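Local coordinates for protein aspartate carbamoyltransferase (Leishmania major, PDB 7K46) that probably catalyses the transfer of a carbamoyl group from carbamoyl phosphate to L-aspartate, an early step of de novo pyrimidine synthesis, at residues Leu289-Glu294 against Ala306-Met311; Gly168-Gly173 against Val192-Pro197; Val111-Lys116 against Met132-Gly137; Gly157-Ile162 against Phe187-Val192. All blocks are in the same frame, centred on the assembly; numbering follows the deposited sequence. Where two conformers were deposited one is given.

Interaction 1 (Leu289-Glu294 against Ala306-Met311); sequences LPRVDE and AYFRQM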
loop_
_atom_site.group_PDB
_atom_site.type_symbol
_atom_site.label_atom_id
_atom_site.label_comp_id
_atom_site.label_asym_id
_atom_site.label_seq_id
_atom_site.Cartn_x
_atom_site.Cartn_y
_atom_site.Cartn_z
ATOM N N LEU A 289 -2.490 -13.919 19.478
ATOM C CA LEU A 289 -1.174 -13.704 18.877
ATOM C C LEU A 289 -0.830 -12.212 18.865
ATOM O O LEU A 289 -1.733 -11.371 18.851
ATOM C CB LEU A 289 -1.110 -14.306 17.465
ATOM C CG LEU A 289 -1.241 -15.834 17.432
ATOM C CD1 LEU A 289 -1.176 -16.377 16.009
ATOM C CD2 LEU A 289 -0.157 -16.497 18.296
ATOM N N PRO A 290 0.462 -11.835 18.893
ATOM C CA PRO A 290 1.648 -12.701 18.887
ATOM C C PRO A 290 1.895 -13.421 20.205
ATOM O O PRO A 290 1.441 -12.974 21.257
ATOM C CB PRO A 290 2.793 -11.716 18.599
ATOM C CG PRO A 290 2.308 -10.434 19.178
ATOM C CD PRO A 290 0.834 -10.408 18.922
ATOM N N ARG A 291 2.617 -14.533 20.128
ATOM C CA ARG A 291 3.068 -15.285 21.289
ATOM C C ARG A 291 4.573 -15.125 21.457
ATOM O O ARG A 291 5.299 -14.831 20.503
ATOM C CB ARG A 291 2.743 -16.775 21.130
ATOM C CG ARG A 291 3.443 -17.389 19.914
ATOM C CD ARG A 291 3.454 -18.911 19.938
ATOM N NE ARG A 291 3.891 -19.435 18.648
ATOM C CZ ARG A 291 3.916 -20.723 18.329
ATOM N NH1 ARG A 291 3.608 -21.662 19.213
ATOM N NH2 ARG A 291 4.235 -21.076 17.088
ATOM N N VAL A 292 5.043 -15.336 22.684
ATOM C CA VAL A 292 6.474 -15.485 22.902
ATOM C C VAL A 292 6.715 -16.961 23.182
ATOM O O VAL A 292 6.635 -17.795 22.273
ATOM C CB VAL A 292 6.996 -14.580 24.037
ATOM C CG1 VAL A 292 8.521 -14.577 24.065
ATOM C CG2 VAL A 292 6.483 -13.163 23.861
ATOM N N ASP A 293 6.964 -17.308 24.443
ATOM C CA ASP A 293 7.279 -18.671 24.843
ATOM C C ASP A 293 6.147 -19.356 25.596
ATOM O O ASP A 293 6.295 -20.523 25.974
ATOM C CB ASP A 293 8.549 -18.679 25.706
ATOM C CG ASP A 293 8.588 -17.532 26.722
ATOM O OD1 ASP A 293 7.550 -16.862 26.950
ATOM O OD2 ASP A 293 9.679 -17.295 27.294
ATOM N N GLU A 294 5.032 -18.660 25.846
ATOM C CA GLU A 294 3.950 -19.205 26.662
ATOM C C GLU A 294 3.163 -20.286 25.938
ATOM O O GLU A 294 2.299 -20.933 26.549
ATOM C CB GLU A 294 3.009 -18.074 27.108
ATOM C CG GLU A 294 2.178 -17.449 25.981
ATOM C CD GLU A 294 2.930 -16.383 25.190
ATOM O OE1 GLU A 294 4.167 -16.251 25.351
ATOM O OE2 GLU A 294 2.274 -15.668 24.402
ATOM N N ALA A 306 -5.356 -24.560 17.545
ATOM C CA ALA A 306 -6.259 -23.817 16.674
ATOM C C ALA A 306 -5.828 -22.369 16.429
ATOM O O ALA A 306 -6.522 -21.649 15.700
ATOM C CB ALA A 306 -7.677 -23.848 17.263
ATOM N N TYR A 307 -4.714 -21.920 17.011
ATOM C CA TYR A 307 -4.387 -20.496 16.971
ATOM C C TYR A 307 -3.920 -20.013 15.602
ATOM O O TYR A 307 -3.887 -18.795 15.381
ATOM C CB TYR A 307 -3.328 -20.149 18.032
ATOM C CG TYR A 307 -2.289 -21.232 18.277
ATOM C CD1 TYR A 307 -2.537 -22.265 19.188
ATOM C CD2 TYR A 307 -1.059 -21.215 17.616
ATOM C CE1 TYR A 307 -1.598 -23.266 19.420
ATOM C CE2 TYR A 307 -0.104 -22.216 17.846
ATOM C CZ TYR A 307 -0.388 -23.236 18.752
ATOM O OH TYR A 307 0.536 -24.228 18.993
ATOM N N PHE A 308 -3.565 -20.911 14.680
ATOM C CA PHE A 308 -3.307 -20.440 13.322
ATOM C C PHE A 308 -4.598 -20.379 12.507
ATOM O O PHE A 308 -4.846 -19.395 11.804
ATOM C CB PHE A 308 -2.270 -21.340 12.632
ATOM C CG PHE A 308 -0.973 -21.452 13.384
ATOM C CD1 PHE A 308 -0.287 -20.311 13.788
ATOM C CD2 PHE A 308 -0.438 -22.700 13.692
ATOM C CE1 PHE A 308 0.915 -20.404 14.493
ATOM C CE2 PHE A 308 0.762 -22.800 14.386
ATOM C CZ PHE A 308 1.434 -21.654 14.792
ATOM N N ARG A 309 -5.431 -21.421 12.590
ATOM C CA ARG A 309 -6.745 -21.373 11.949
ATOM C C ARG A 309 -7.580 -20.205 12.467
ATOM O O ARG A 309 -8.382 -19.626 11.719
ATOM C CB ARG A 309 -7.482 -22.693 12.177
ATOM C CG ARG A 309 -6.820 -23.905 11.495
ATOM C CD ARG A 309 -7.706 -25.166 11.564
ATOM N NE ARG A 309 -7.936 -25.646 12.925
ATOM C CZ ARG A 309 -7.086 -26.417 13.596
ATOM N NH1 ARG A 309 -5.919 -26.771 13.080
ATOM N NH2 ARG A 309 -7.418 -26.844 14.813
ATOM N N GLN A 310 -7.402 -19.856 13.744
ATOM C CA GLN A 310 -8.080 -18.713 14.352
ATOM C C GLN A 310 -7.928 -17.448 13.500
ATOM O O GLN A 310 -8.881 -16.670 13.343
ATOM C CB GLN A 310 -7.497 -18.525 15.762
ATOM C CG GLN A 310 -8.111 -17.462 16.660
ATOM C CD GLN A 310 -7.513 -17.511 18.069
ATOM O OE1 GLN A 310 -6.794 -18.457 18.416
ATOM N NE2 GLN A 310 -7.832 -16.511 18.893
ATOM N N MET A 311 -6.736 -17.229 12.936
ATOM C CA MET A 311 -6.524 -16.054 12.089
ATOM C C MET A 311 -7.333 -16.125 10.806
ATOM O O MET A 311 -7.780 -15.087 10.299
ATOM C CB MET A 311 -5.039 -15.893 11.753
ATOM C CG MET A 311 -4.215 -15.402 12.935
ATOM S SD MET A 311 -2.495 -15.128 12.492
ATOM C CE MET A 311 -1.853 -16.805 12.495
#

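Interaction 2 (Gly168-Gly173 against Val192-Pro197); sequences GDLKKG and VYLIAP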
loop_
_atom_site.group_PDB
_atom_site.type_symbol
_atom_site.label_atom_id
_atom_site.label_comp_id
_atom_site.label_asym_id
_atom_site.label_seq_id
_atom_site.Cartn_x
_atom_site.Cartn_y
_atom_site.Cartn_z
ATOM N N GLY A 168 -3.264 -15.782 31.505
ATOM C CA GLY A 168 -2.266 -14.746 31.262
ATOM C C GLY A 168 -2.320 -13.667 32.334
ATOM O O GLY A 168 -2.706 -13.926 33.473
ATOM N N ASP A 169 -1.899 -12.462 31.941
ATOM C CA ASP A 169 -2.045 -11.271 32.778
ATOM C C ASP A 169 -3.496 -10.824 32.668
ATOM O O ASP A 169 -3.858 -10.023 31.802
ATOM C CB ASP A 169 -1.081 -10.175 32.332
ATOM C CG ASP A 169 -1.125 -8.941 33.223
ATOM O OD1 ASP A 169 -2.122 -8.725 33.942
ATOM O OD2 ASP A 169 -0.141 -8.166 33.201
ATOM N N LEU A 170 -4.346 -11.355 33.547
ATOM C CA LEU A 170 -5.761 -11.012 33.482
ATOM C C LEU A 170 -6.054 -9.650 34.088
ATOM O O LEU A 170 -7.109 -9.070 33.804
ATOM C CB LEU A 170 -6.607 -12.096 34.165
ATOM C CG LEU A 170 -6.442 -13.491 33.536
ATOM C CD1 LEU A 170 -7.269 -14.557 34.289
ATOM C CD2 LEU A 170 -6.808 -13.479 32.042
ATOM N N LYS A 171 -5.135 -9.112 34.897
ATOM C CA LYS A 171 -5.327 -7.769 35.434
ATOM C C LYS A 171 -5.258 -6.722 34.330
ATOM O O LYS A 171 -6.177 -5.911 34.172
ATOM C CB LYS A 171 -4.287 -7.470 36.515
ATOM C CG LYS A 171 -4.428 -6.083 37.129
ATOM C CD LYS A 171 -3.465 -5.887 38.296
ATOM C CE LYS A 171 -3.619 -4.493 38.903
ATOM N NZ LYS A 171 -2.675 -4.246 40.032
ATOM N N LYS A 172 -4.174 -6.718 33.563
ATOM C CA LYS A 172 -3.952 -5.662 32.589
ATOM C C LYS A 172 -4.510 -5.988 31.207
ATOM O O LYS A 172 -4.604 -5.083 30.369
ATOM C CB LYS A 172 -2.452 -5.347 32.488
ATOM C CG LYS A 172 -1.871 -4.799 33.803
ATOM C CD LYS A 172 -0.499 -4.142 33.625
ATOM C CE LYS A 172 0.619 -5.161 33.417
ATOM N NZ LYS A 172 0.818 -6.060 34.598
ATOM N N GLY A 173 -4.894 -7.241 30.953
ATOM C CA GLY A 173 -5.379 -7.642 29.644
ATOM C C GLY A 173 -6.821 -7.243 29.417
ATOM O O GLY A 173 -7.728 -8.074 29.533
ATOM N N VAL A 192 -15.755 -20.957 33.553
ATOM C CA VAL A 192 -14.605 -20.150 33.143
ATOM C C VAL A 192 -13.526 -20.300 34.207
ATOM O O VAL A 192 -13.749 -19.964 35.381
ATOM C CB VAL A 192 -14.957 -18.663 32.955
ATOM C CG1 VAL A 192 -13.692 -17.855 32.616
ATOM C CG2 VAL A 192 -16.032 -18.466 31.879
ATOM N N TYR A 193 -12.364 -20.796 33.799
ATOM C CA TYR A 193 -11.176 -20.787 34.646
ATOM C C TYR A 193 -10.396 -19.513 34.360
ATOM O O TYR A 193 -10.136 -19.195 33.195
ATOM C CB TYR A 193 -10.294 -22.012 34.375
ATOM C CG TYR A 193 -10.904 -23.333 34.781
ATOM C CD1 TYR A 193 -10.775 -23.804 36.086
ATOM C CD2 TYR A 193 -11.600 -24.117 33.866
ATOM C CE1 TYR A 193 -11.328 -25.014 36.478
ATOM C CE2 TYR A 193 -12.159 -25.345 34.249
ATOM C CZ TYR A 193 -12.019 -25.783 35.560
ATOM O OH TYR A 193 -12.565 -26.991 35.953
ATOM N N LEU A 194 -10.025 -18.786 35.420
ATOM C CA LEU A 194 -9.226 -17.562 35.316
ATOM C C LEU A 194 -7.841 -17.871 35.880
ATOM O O LEU A 194 -7.659 -17.910 37.100
ATOM C CB LEU A 194 -9.892 -16.416 36.072
ATOM C CG LEU A 194 -11.314 -16.056 35.625
ATOM C CD1 LEU A 194 -11.943 -15.048 36.593
ATOM C CD2 LEU A 194 -11.287 -15.510 34.203
ATOM N N ILE A 195 -6.868 -18.090 34.990
ATOM C CA ILE A 195 -5.534 -18.565 35.358
ATOM C C ILE A 195 -4.562 -17.403 35.206
ATOM O O ILE A 195 -4.279 -16.968 34.085
ATOM C CB ILE A 195 -5.085 -19.750 34.488
ATOM C CG1 ILE A 195 -6.172 -20.836 34.405
ATOM C CG2 ILE A 195 -3.744 -20.297 34.988
ATOM C CD1 ILE A 195 -6.503 -21.490 35.744
ATOM N N ALA A 196 -4.025 -16.916 36.320
ATOM C CA ALA A 196 -3.156 -15.752 36.280
ATOM C C ALA A 196 -2.174 -15.834 37.428
ATOM O O ALA A 196 -2.527 -16.323 38.512
ATOM C CB ALA A 196 -3.959 -14.449 36.372
ATOM N N PRO A 197 -0.945 -15.351 37.248
ATOM C CA PRO A 197 0.000 -15.302 38.367
ATOM C C PRO A 197 -0.527 -14.437 39.507
ATOM O O PRO A 197 -1.373 -13.559 39.320
ATOM C CB PRO A 197 1.269 -14.696 37.753
ATOM C CG PRO A 197 1.107 -14.811 36.267
ATOM C CD PRO A 197 -0.376 -14.807 35.994
#

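Interaction 3 (Val111-Lys116 against Met132-Gly137); sequences VLRHAK and MNAGNG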
loop_
_atom_site.group_PDB
_atom_site.type_symbol
_atom_site.label_atom_id
_atom_site.label_comp_id
_atom_site.label_asym_id
_atom_site.label_seq_id
_atom_site.Cartn_x
_atom_site.Cartn_y
_atom_site.Cartn_z
ATOM N N VAL A 111 -11.272 2.168 9.008
ATOM C CA VAL A 111 -10.814 1.219 10.028
ATOM C C VAL A 111 -9.827 1.962 10.917
ATOM O O VAL A 111 -8.742 2.339 10.455
ATOM C CB VAL A 111 -10.165 -0.038 9.420
ATOM C CG1 VAL A 111 -9.765 -1.030 10.532
ATOM C CG2 VAL A 111 -11.098 -0.714 8.398
ATOM N N LEU A 112 -10.183 2.162 12.190
ATOM C CA LEU A 112 -9.381 2.962 13.113
ATOM C C LEU A 112 -8.696 2.081 14.154
ATOM O O LEU A 112 -9.356 1.305 14.863
ATOM C CB LEU A 112 -10.232 4.021 13.827
ATOM C CG LEU A 112 -9.440 4.864 14.839
ATOM C CD1 LEU A 112 -8.445 5.791 14.114
ATOM C CD2 LEU A 112 -10.365 5.663 15.756
ATOM N N ARG A 113 -7.379 2.229 14.264
ATOM C CA ARG A 113 -6.586 1.601 15.318
ATOM C C ARG A 113 -5.832 2.698 16.062
ATOM O O ARG A 113 -4.906 3.313 15.515
ATOM C CB ARG A 113 -5.631 0.568 14.728
ATOM C CG ARG A 113 -4.680 -0.039 15.729
ATOM C CD ARG A 113 -5.303 -1.224 16.431
ATOM N NE ARG A 113 -4.359 -1.862 17.341
ATOM C CZ ARG A 113 -4.324 -3.166 17.594
ATOM N NH1 ARG A 113 -5.170 -4.008 17.014
ATOM N NH2 ARG A 113 -3.409 -3.640 18.442
ATOM N N HIS A 114 -6.238 2.948 17.303
ATOM C CA HIS A 114 -5.645 3.979 18.145
ATOM C C HIS A 114 -5.691 3.468 19.575
ATOM O O HIS A 114 -6.681 2.852 19.974
ATOM C CB HIS A 114 -6.419 5.298 18.020
ATOM C CG HIS A 114 -5.679 6.500 18.525
ATOM N ND1 HIS A 114 -5.380 6.688 19.858
ATOM C CD2 HIS A 114 -5.212 7.593 17.876
ATOM C CE1 HIS A 114 -4.743 7.837 20.005
ATOM N NE2 HIS A 114 -4.624 8.404 18.817
ATOM N N ALA A 115 -4.625 3.709 20.342
ATOM C CA ALA A 115 -4.593 3.189 21.707
ATOM C C ALA A 115 -5.637 3.848 22.607
ATOM O O ALA A 115 -6.092 3.229 23.577
ATOM C CB ALA A 115 -3.199 3.360 22.315
ATOM N N LYS A 116 -6.029 5.089 22.316
ATOM C CA LYS A 116 -6.896 5.848 23.217
ATOM C C LYS A 116 -8.363 5.665 22.846
ATOM O O LYS A 116 -8.748 5.887 21.696
ATOM C CB LYS A 116 -6.542 7.335 23.177
ATOM C CG LYS A 116 -5.114 7.652 23.591
ATOM C CD LYS A 116 -4.860 7.244 25.029
ATOM C CE LYS A 116 -3.528 7.779 25.536
ATOM N NZ LYS A 116 -3.300 7.425 26.969
ATOM N N MET A 132 -14.854 0.974 11.631
ATOM C CA MET A 132 -14.588 -0.306 12.276
ATOM C C MET A 132 -13.484 -0.094 13.308
ATOM O O MET A 132 -12.360 0.291 12.957
ATOM C CB MET A 132 -14.149 -1.361 11.254
ATOM C CG MET A 132 -15.050 -1.548 10.038
ATOM S SD MET A 132 -16.679 -2.226 10.411
ATOM C CE MET A 132 -17.663 -0.730 10.401
ATOM N N ASN A 133 -13.792 -0.333 14.573
ATOM C CA ASN A 133 -12.777 -0.217 15.613
ATOM C C ASN A 133 -11.864 -1.446 15.554
ATOM O O ASN A 133 -12.301 -2.572 15.802
ATOM C CB ASN A 133 -13.447 -0.063 16.977
ATOM C CG ASN A 133 -12.462 -0.171 18.121
ATOM O OD1 ASN A 133 -11.255 0.013 17.937
ATOM N ND2 ASN A 133 -12.974 -0.461 19.317
ATOM N N ALA A 134 -10.591 -1.234 15.225
ATOM C CA ALA A 134 -9.623 -2.316 15.087
ATOM C C ALA A 134 -8.865 -2.618 16.383
ATOM O O ALA A 134 -7.891 -3.381 16.355
ATOM C CB ALA A 134 -8.633 -1.984 13.966
ATOM N N GLY A 135 -9.287 -2.049 17.511
ATOM C CA GLY A 135 -8.668 -2.357 18.791
ATOM C C GLY A 135 -8.177 -1.109 19.499
ATOM O O GLY A 135 -7.618 -0.221 18.849
ATOM N N ASN A 136 -8.378 -1.004 20.816
ATOM C CA ASN A 136 -7.808 0.116 21.560
ATOM C C ASN A 136 -7.393 -0.355 22.951
ATOM O O ASN A 136 -7.581 -1.524 23.323
ATOM C CB ASN A 136 -8.773 1.317 21.598
ATOM C CG ASN A 136 -10.101 1.020 22.297
ATOM O OD1 ASN A 136 -10.181 0.208 23.225
ATOM N ND2 ASN A 136 -11.152 1.718 21.864
ATOM N N GLY A 137 -6.792 0.566 23.711
ATOM C CA GLY A 137 -6.262 0.266 25.031
ATOM C C GLY A 137 -7.314 0.083 26.106
ATOM O O GLY A 137 -6.971 -0.358 27.209
HETATM O O HOH W 1 -8.953 2.029 17.925
HETATM O O HOH W 2 -9.928 3.968 19.853
#

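Interaction 4 (Gly157-Ile162 against Phe187-Val192); sequences GAVDGI and FALRKV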
loop_
_atom_site.group_PDB
_atom_site.type_symbol
_atom_site.label_atom_id
_atom_site.label_comp_id
_atom_site.label_asym_id
_atom_site.label_seq_id
_atom_site.Cartn_x
_atom_site.Cartn_y
_atom_site.Cartn_z
ATOM N N GLY A 157 -18.123 -26.943 17.380
ATOM C CA GLY A 157 -19.511 -27.117 17.016
ATOM C C GLY A 157 -20.481 -26.267 17.812
ATOM O O GLY A 157 -21.638 -26.131 17.403
ATOM N N ALA A 158 -20.044 -25.696 18.936
ATOM C CA ALA A 158 -20.902 -24.862 19.771
ATOM C C ALA A 158 -20.043 -24.094 20.766
ATOM O O ALA A 158 -18.942 -24.533 21.120
ATOM C CB ALA A 158 -21.945 -25.700 20.529
ATOM N N VAL A 159 -20.563 -22.954 21.213
ATOM C CA VAL A 159 -19.966 -22.197 22.309
ATOM C C VAL A 159 -20.725 -22.420 23.607
ATOM O O VAL A 159 -20.118 -22.561 24.671
ATOM C CB VAL A 159 -19.900 -20.693 21.963
ATOM C CG1 VAL A 159 -19.235 -19.930 23.098
ATOM C CG2 VAL A 159 -19.135 -20.467 20.668
ATOM N N ASP A 160 -22.055 -22.431 23.534
ATOM C CA ASP A 160 -22.865 -22.909 24.644
ATOM C C ASP A 160 -22.288 -24.204 25.194
ATOM O O ASP A 160 -21.930 -25.109 24.434
ATOM C CB ASP A 160 -24.306 -23.145 24.185
ATOM C CG ASP A 160 -25.046 -21.860 23.874
ATOM O OD1 ASP A 160 -24.721 -20.806 24.473
ATOM O OD2 ASP A 160 -25.977 -21.917 23.043
ATOM N N GLY A 161 -22.175 -24.276 26.519
ATOM C CA GLY A 161 -21.789 -25.491 27.199
ATOM C C GLY A 161 -20.312 -25.651 27.510
ATOM O O GLY A 161 -19.951 -26.609 28.205
ATOM N N ILE A 162 -19.440 -24.744 27.050
ATOM C CA ILE A 162 -18.003 -24.996 27.144
ATOM C C ILE A 162 -17.472 -24.619 28.520
ATOM O O ILE A 162 -18.014 -23.759 29.225
ATOM C CB ILE A 162 -17.210 -24.249 26.051
ATOM C CG1 ILE A 162 -17.280 -22.731 26.258
ATOM C CG2 ILE A 162 -17.643 -24.676 24.650
ATOM C CD1 ILE A 162 -16.327 -21.944 25.331
ATOM N N PHE A 187 -23.726 -16.493 26.042
ATOM C CA PHE A 187 -23.615 -17.930 25.871
ATOM C C PHE A 187 -23.781 -18.656 27.199
ATOM O O PHE A 187 -23.375 -18.167 28.259
ATOM C CB PHE A 187 -22.279 -18.305 25.232
ATOM C CG PHE A 187 -22.115 -17.771 23.837
ATOM C CD1 PHE A 187 -22.548 -18.508 22.745
ATOM C CD2 PHE A 187 -21.540 -16.529 23.619
ATOM C CE1 PHE A 187 -22.408 -18.015 21.451
ATOM C CE2 PHE A 187 -21.391 -16.034 22.328
ATOM C CZ PHE A 187 -21.833 -16.779 21.246
ATOM N N ALA A 188 -24.373 -19.846 27.115
ATOM C CA ALA A 188 -24.609 -20.695 28.284
ATOM C C ALA A 188 -23.340 -21.486 28.613
ATOM O O ALA A 188 -23.269 -22.711 28.476
ATOM C CB ALA A 188 -25.792 -21.618 28.030
ATOM N N LEU A 189 -22.317 -20.752 29.052
ATOM C CA LEU A 189 -21.059 -21.377 29.428
ATOM C C LEU A 189 -21.263 -22.326 30.601
ATOM O O LEU A 189 -22.114 -22.104 31.460
ATOM C CB LEU A 189 -20.033 -20.319 29.819
ATOM C CG LEU A 189 -19.796 -19.190 28.810
ATOM C CD1 LEU A 189 -18.762 -18.244 29.402
ATOM C CD2 LEU A 189 -19.332 -19.759 27.488
ATOM N N ARG A 190 -20.463 -23.391 30.635
ATOM C CA ARG A 190 -20.423 -24.218 31.836
ATOM C C ARG A 190 -19.491 -23.614 32.880
ATOM O O ARG A 190 -19.862 -23.480 34.051
ATOM C CB ARG A 190 -19.991 -25.646 31.493
ATOM C CG ARG A 190 -19.792 -26.532 32.727
ATOM C CD ARG A 190 -19.738 -28.014 32.378
ATOM N NE ARG A 190 -18.600 -28.344 31.524
ATOM C CZ ARG A 190 -17.364 -28.537 31.965
ATOM N NH1 ARG A 190 -17.056 -28.382 33.240
ATOM N NH2 ARG A 190 -16.410 -28.885 31.102
ATOM N N LYS A 191 -18.286 -23.215 32.477
ATOM C CA LYS A 191 -17.298 -22.822 33.469
ATOM C C LYS A 191 -16.230 -21.964 32.818
ATOM O O LYS A 191 -15.841 -22.216 31.675
ATOM C CB LYS A 191 -16.667 -24.063 34.112
ATOM C CG LYS A 191 -15.736 -23.781 35.281
ATOM C CD LYS A 191 -15.485 -25.078 36.044
ATOM C CE LYS A 191 -14.834 -24.824 37.389
ATOM N NZ LYS A 191 -14.503 -26.115 38.083
ATOM N N VAL A 192 -15.755 -20.957 33.553
ATOM C CA VAL A 192 -14.605 -20.150 33.143
ATOM C C VAL A 192 -13.526 -20.300 34.207
ATOM O O VAL A 192 -13.749 -19.964 35.381
ATOM C CB VAL A 192 -14.957 -18.663 32.955
ATOM C CG1 VAL A 192 -13.692 -17.855 32.616
ATOM C CG2 VAL A 192 -16.032 -18.466 31.879
#

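Interaction 1 (Leu289-Glu294 against Ala306-Met311)
Arg291 and Leu289 meet Tyr307, Phe308 and Met311 without any hydrogen bond between the two segments. The polar part of the contact is the Arg291 guanidinium beside two aromatic rings. Its NH1 lies 4.0 Å from Tyr307 CE2, and this ring atom sits over one face of the guanidinium. The two planes are 57° apart. Its NH2 comes to the edge of the Phe308 ring, in plane, 3.7 Å from Phe308 CZ. That ring in turn has Tyr307 CD2 over its centre. The Arg291 chain is extended from CG to NE, which carries the charged group out to the rings. The apolar part centres on Leu289, which buries the most surface. Leu289 CD1 touches Met311 CE at 3.6 Å, and the two side chains cross at about a right angle. The same methyl lies 3.7 Å from Tyr307 O. Outside the segments, Arg291 NH1 donates to Leu295 O. Its NH2 forms a salt bridge with Asp300, which also binds Tyr307 OH, and NE forms one with Asp98 of the second subunit. Two aromatic rings thus lie beside an arginine that Asp300 holds within the chain and Asp98 ties to the neighbouring subunit.

Interaction 2 (Gly168-Gly173 against Val192-Pro197)
Leu170 lays its CD1 methyl against the backbone and side chain of strand 191-195. CD1 is 3.7 Å from Leu194 CB and 3.6 Å from Ile195 N. The Leu170 and Leu194 side chains cross obliquely. With CG anti to the carbonyl carbon (chi1 -59°), Leu170 CG rests on Ala196 CB, 3.9 Å away.

One hydrogen bond ties the backbones. Gly168 N donates to Ile195 O at 3.0 Å and approaches nearly along the C=O axis. Gly168 O then faces Ala196 and Pro197. It lies 3.2 Å from Ala196 CB and 3.5 Å from Pro197 CD. The backbone angles of Gly168 would press any CB into the carbonyl oxygen before it.

The loop is also held from within. Asp169 OD1 accepts from Lys172 N at 2.9 Å in an Asx motif, with the donor above the carboxylate plane. OD2 uses its syn lone pair for a salt bridge to Lys172 NZ at 2.7 Å. One carboxylate thus grips both the backbone and the side chain of Lys172.

The loop leaves strand 163-167 and leads into helix 174-186, with Gly173 as its N-cap. Strand 191-195 runs parallel to strand 163-167 and has strand 220-224 on its other side. Helix 262-269 packs against Ile195 and Pro197.

Interaction 3 (Val111-Lys116 against Met132-Gly137)
This contact belongs to a beta-alpha-beta unit of the carbamoyl phosphate-binding domain and continues past the ends of its two parallel strands. Val111 pairs with Met132 and Leu112 with Asn133. Leu112 N donates to Met132 O at 3.0 Å, and Ala134 N donates to Leu112 O at 2.8 Å. Val111 CG1 packs on Ala134 CB, 3.7 Å away.

Toward and past the strand ends, side chains, a water and one more backbone bond continue the pairing. The bend at chi2 (86°) sets Arg113 CD beside Ala134 O and Gly135 O. Arg113 NH1 donates to Ala134 O at 2.9 Å. This oxygen lies near the edge of the guanidinium, tilted 27° from its plane. NE of the same group forms a salt bridge with Glu60. Asn133 OD1 closes an Asx turn by accepting from Gly135 N, which stands above the amide plane. A water accepts from His114 N at 2.9 Å, and Asn133 OD1 and Gly135 O also lie within its hydrogen-bonding reach. Asn136 CB sits close to His114 O, at 3.1 Å. Further on, Gly137 N donates to Ala115 O at 2.8 Å. The His114 ring takes Lys116 N in its plane at ND1.

Strand 131-133 is outermost in its sheet within this chain, and strand 53-58 flanks strand 109-113. Helix 117-126 covers Leu112 and Asn133, while Phe69 of helix 63-74 packs on Val111, Met132 and Ala134.

Interaction 4 (Gly157-Ile162 against Phe187-Val192)
A type II beta turn from Val159 to Ile162 lies alongside residues Ala188-Lys191, and backbone bonds join them. Gly161 N donates to Ala188 O at 2.7 Å from above the carbonyl plane. Ile162 O receives Arg190 N at 2.8 Å and, weakly, Lys191 N. Gly161 has positive phi (94°), and Ala188 is the centre of an inverse gamma turn.

Asp160 adds a side-chain bond. Its OD1 accepts from Ala188 N at 2.8 Å, on the anti side and 32° out of the carboxylate plane. The same oxygen lies at the edge of the Phe187 ring, near its plane. Asp160 OD2 forms a salt bridge with Arg23.

Val159 covers the Phe187 ring. CG1, anti to the backbone N (chi1 -178°), stands over one face, 3.9 Å from the ring centroid, in a CH-pi contact. Val159 CB is 3.5 Å from Phe187 CD1. Leu189 and Ile162 lie side by side and point the same way, with Leu189 CD2 3.8 Å from Ile162 CG1. Arg190 CB rests 3.4 Å from Gly161 O.

The contact ties the entrance of strand 163-167 to that of strand 191-195, its parallel neighbour. Helix 142-156 packs on Val159, Ile162 and Phe187. Helix 23-41 also touches Phe187, and helix 174-186 ends just before that residue.

In the fold
Interactions 2 and 4 lie at the two ends of strand 191-195 and share Val192. Interaction 4 is where this strand and strand 163-167 begin, and interaction 2 is where they end; their centres are about 19 Å apart. Interaction 1 lies in the same aspartate/ornithine-binding domain, its centre about 17 Å from that of interaction 2, and reaches the second subunit. Interaction 3 belongs to the carbamoyl phosphate-binding domain. Its nearest atoms are about 6 Å from interaction 2 and about 8 Å from interaction 1. In this family the active site lies between the two domains, next to the adjacent subunit, so interactions 1, 2 and 3 probably lie near it. Interaction 4 is about 28 Å from interaction 3 between centres.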